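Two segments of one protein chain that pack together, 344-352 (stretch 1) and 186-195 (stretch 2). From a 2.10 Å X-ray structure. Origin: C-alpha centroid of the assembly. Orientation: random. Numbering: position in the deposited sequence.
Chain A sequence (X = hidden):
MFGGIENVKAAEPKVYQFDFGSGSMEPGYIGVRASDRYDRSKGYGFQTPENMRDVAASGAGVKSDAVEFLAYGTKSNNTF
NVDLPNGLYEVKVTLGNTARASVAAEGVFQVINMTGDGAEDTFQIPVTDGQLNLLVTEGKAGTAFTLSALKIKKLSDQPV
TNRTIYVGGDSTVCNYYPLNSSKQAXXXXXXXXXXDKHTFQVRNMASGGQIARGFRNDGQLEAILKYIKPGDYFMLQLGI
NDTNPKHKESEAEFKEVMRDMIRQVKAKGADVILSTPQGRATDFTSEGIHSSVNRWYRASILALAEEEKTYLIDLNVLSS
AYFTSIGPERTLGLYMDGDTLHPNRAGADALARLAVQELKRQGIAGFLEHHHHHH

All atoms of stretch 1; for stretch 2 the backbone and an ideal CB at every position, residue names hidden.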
# COMPACT_ATOMS: atom_id res chain seq x y z
N ASN A 344 -3.98 6.63 15.58
CA ASN A 344 -5.26 5.98 15.33
C ASN A 344 -5.80 6.68 14.09
O ASN A 344 -5.08 7.47 13.48
CB ASN A 344 -6.23 6.14 16.50
CG ASN A 344 -6.40 7.59 16.93
OD1 ASN A 344 -6.45 8.50 16.10
ND2 ASN A 344 -6.51 7.81 18.23
N ARG A 345 -7.04 6.42 13.72
CA ARG A 345 -7.61 7.06 12.55
C ARG A 345 -7.55 8.60 12.64
O ARG A 345 -7.15 9.27 11.68
CB ARG A 345 -9.06 6.60 12.35
CG ARG A 345 -9.77 7.23 11.16
CD ARG A 345 -11.06 6.50 10.85
NE ARG A 345 -10.81 5.20 10.23
CZ ARG A 345 -10.59 5.02 8.93
NH1 ARG A 345 -10.61 6.06 8.11
NH2 ARG A 345 -10.35 3.81 8.46
N ALA A 346 -7.93 9.15 13.79
CA ALA A 346 -7.91 10.59 14.00
C ALA A 346 -6.50 11.15 13.85
O ALA A 346 -6.28 12.15 13.16
CB ALA A 346 -8.47 10.94 15.38
N GLY A 347 -5.53 10.51 14.50
CA GLY A 347 -4.16 10.97 14.39
C GLY A 347 -3.64 10.85 12.97
O GLY A 347 -2.93 11.73 12.47
N ALA A 348 -4.00 9.76 12.30
CA ALA A 348 -3.58 9.53 10.93
C ALA A 348 -4.18 10.60 10.02
O ALA A 348 -3.53 11.07 9.08
CB ALA A 348 -4.03 8.15 10.47
N ASP A 349 -5.41 11.00 10.31
CA ASP A 349 -6.07 12.01 9.51
C ASP A 349 -5.45 13.39 9.68
O ASP A 349 -5.34 14.15 8.71
CB ASP A 349 -7.56 12.06 9.86
CG ASP A 349 -8.31 13.08 9.03
OD1 ASP A 349 -8.24 14.28 9.37
OD2 ASP A 349 -8.94 12.69 8.03
N ALA A 350 -5.02 13.72 10.89
CA ALA A 350 -4.39 15.02 11.14
C ALA A 350 -3.00 15.06 10.51
O ALA A 350 -2.57 16.09 9.98
CB ALA A 350 -4.29 15.27 12.64
N LEU A 351 -2.29 13.94 10.56
CA LEU A 351 -0.96 13.86 9.97
C LEU A 351 -1.05 14.06 8.45
O LEU A 351 -0.25 14.78 7.86
CB LEU A 351 -0.31 12.51 10.27
CG LEU A 351 0.17 12.30 11.71
CD1 LEU A 351 0.65 10.86 11.90
CD2 LEU A 351 1.30 13.26 12.00
N ALA A 352 -2.04 13.43 7.83
CA ALA A 352 -2.23 13.55 6.39
C ALA A 352 -2.57 14.99 6.04
O ALA A 352 -2.07 15.53 5.06
CB ALA A 352 -3.35 12.61 5.93
N UNK A 186 -2.79 4.45 8.89
CA UNK A 186 -1.53 5.12 8.61
C UNK A 186 -1.96 6.38 7.89
O UNK A 186 -2.99 6.36 7.23
CB UNK A 186 -0.56 4.27 7.79
N UNK A 187 -1.19 7.46 7.97
CA UNK A 187 -1.63 8.67 7.30
C UNK A 187 -1.68 8.55 5.78
O UNK A 187 -2.35 9.34 5.12
CB UNK A 187 -0.71 9.83 7.69
N UNK A 188 -1.00 7.55 5.23
CA UNK A 188 -1.05 7.36 3.80
C UNK A 188 -2.43 6.86 3.42
O UNK A 188 -2.90 7.03 2.29
CB UNK A 188 0.04 6.39 3.33
N UNK A 189 -3.11 6.25 4.38
CA UNK A 189 -4.45 5.73 4.17
C UNK A 189 -5.46 6.88 4.16
O UNK A 189 -6.53 6.77 3.57
CB UNK A 189 -4.81 4.71 5.25
N UNK A 190 -5.11 7.99 4.81
CA UNK A 190 -5.98 9.16 4.88
C UNK A 190 -5.65 10.22 3.83
O UNK A 190 -6.38 11.18 3.66
CB UNK A 190 -5.89 9.78 6.28
N UNK A 191 -4.53 10.03 3.15
CA UNK A 191 -4.09 10.96 2.12
C UNK A 191 -5.18 11.26 1.10
O UNK A 191 -5.44 12.42 0.78
CB UNK A 191 -2.86 10.40 1.41
N UNK A 192 -5.84 10.22 0.57
CA UNK A 192 -6.89 10.47 -0.42
C UNK A 192 -7.97 11.46 0.00
O UNK A 192 -8.62 12.08 -0.84
CB UNK A 192 -7.56 9.14 -0.78
N UNK A 193 -8.14 11.64 1.31
CA UNK A 193 -9.14 12.57 1.83
C UNK A 193 -8.65 14.02 1.78
O UNK A 193 -9.35 14.93 2.20
CB UNK A 193 -9.51 12.19 3.27
N UNK A 194 -7.44 14.23 1.26
CA UNK A 194 -6.89 15.58 1.20
C UNK A 194 -6.37 16.06 -0.14
O UNK A 194 -6.05 17.23 -0.29
CB UNK A 194 -5.75 15.68 2.21
N UNK A 195 -6.25 15.17 -1.12
CA UNK A 195 -5.80 15.59 -2.44
C UNK A 195 -6.95 15.31 -3.41
O UNK A 195 -7.89 14.61 -3.06
CB UNK A 195 -4.52 14.87 -2.86

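Stretch 1 is a helix whose start is capped by Asn344, with OD1 accepting from Gly347 N at 2.7 Å. It offers stretch 2 a face of small side chains, Ala348 and Ala352, flanked by Arg345, Asp349 and Leu351.

At position 186 the ideal CB points away and meets nothing of the helix, so stretch 1 sets little restriction here. The residue is Gly186, whose C lies 3.8 Å from Ala348 CB.

Position 187 directs its CB at the helix, 3.4 Å from Ala348 O and 3.7 Å from Leu351 CB. The CA atoms of 187 and Ala348 are 4.2 Å apart, which leaves little depth straight ahead; a small residue would fit, as would a larger one able to turn aside at CB. Trp187 does the latter with chi1 in p. Its CB packs 3.7 Å from Leu351 CB, while its CA makes a CA-H...O contact with Ala348 O at 3.5 Å.

Position 188 points away from the helix, which sets no demand on it; it is Gly188.

At 189 the CB points sideways, with no atom of stretch 1 within 5.5 Å. A long polar or acidic chain could nevertheless reach the guanidinium of Arg345. Gln189, extended with chi1 and chi2 both t, brings its end towards that group.

Position 190 faces the helix squarely: its CB is 3.8 Å from Ala352 CB and 3.9 Å from Asp349 CA. The groove between these residues runs on towards Ala348 and Arg345, favouring a long, flexible apolar chain. The residue is Met190, modelled as selenomethionine, and it fits as a knob among Arg345, Ala348, Asp349 and Ala352. Its CE lies 3.4 Å from Ala348 CB, 3.0 Å from Arg345 O, and over one face of the Arg345 guanidinium.

Position 191 points away, 5.1 Å from Ala352 CB at the ideal CB, and many residues would suit; Leu191 occupies it. Position 192 is out of reach, and its phi of -53° is compatible with proline, the residue found: Pro192.

The CB of 193 points toward the helix but stays 4.8 Å from Asp349 OD2. Polar or basic chains would be plausible; His193 is poorly ordered and makes no close contact.

At 194 the CB again points toward the helix, 4.7 Å from Ala352 O. A long chain with a terminal donor could reach the Asp349 carboxylate, so tyrosine, lysine or arginine would suit. Tyr194 donates from OH to Asp349 OD1 at 2.6 Å, and its CD2 packs 3.9 Å from Ala352 CB.

Position 195 lies beyond reach, unconstrained by the helix, and holds Ile195.

Stretch 2, residues 186-195: GWGQMLPHYI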
# COMPACT_ATOMS: atom_id res chain seq x y z
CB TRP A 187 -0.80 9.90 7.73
CG TRP A 187 0.63 9.96 7.29
CD1 TRP A 187 1.73 9.61 8.03
CD2 TRP A 187 1.13 10.52 6.07
NE1 TRP A 187 2.88 9.92 7.34
CE2 TRP A 187 2.54 10.48 6.13
CE3 TRP A 187 0.52 11.04 4.92
CZ2 TRP A 187 3.35 10.95 5.09
CZ3 TRP A 187 1.33 11.51 3.89
CH2 TRP A 187 2.73 11.46 3.98
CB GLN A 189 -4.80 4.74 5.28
CG GLN A 189 -6.25 4.26 5.28
CD GLN A 189 -6.53 3.31 6.43
OE1 GLN A 189 -7.69 2.96 6.70
NE2 GLN A 189 -5.48 2.88 7.12
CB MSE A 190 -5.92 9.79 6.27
CG MSE A 190 -7.23 9.69 7.03
SE MSE A 190 -7.78 7.86 7.33
CE MSE A 190 -7.09 7.67 9.13
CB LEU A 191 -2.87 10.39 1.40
CG LEU A 191 -1.65 11.28 1.25
CD1 LEU A 191 -0.66 10.58 0.32
CD2 LEU A 191 -2.03 12.65 0.68
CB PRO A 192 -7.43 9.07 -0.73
CG PRO A 192 -7.05 8.25 0.47
CD PRO A 192 -5.69 8.77 0.83
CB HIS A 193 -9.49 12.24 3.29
CG HIS A 193 -10.05 10.86 3.48
ND1 HIS A 193 -9.37 9.72 3.11
CD2 HIS A 193 -11.21 10.44 4.03
CE1 HIS A 193 -10.08 8.66 3.42
NE2 HIS A 193 -11.21 9.06 3.99
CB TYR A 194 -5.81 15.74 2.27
CG TYR A 194 -6.39 15.83 3.65
CD1 TYR A 194 -7.06 16.97 4.06
CD2 TYR A 194 -6.30 14.76 4.54
CE1 TYR A 194 -7.65 17.06 5.32
CE2 TYR A 194 -6.89 14.83 5.80
CZ TYR A 194 -7.56 15.98 6.18
OH TYR A 194 -8.17 16.05 7.41
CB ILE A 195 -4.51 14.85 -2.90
CG1 ILE A 195 -4.86 13.47 -3.44
CG2 ILE A 195 -3.54 14.74 -1.73
CD1 ILE A 195 -5.44 12.55 -2.43
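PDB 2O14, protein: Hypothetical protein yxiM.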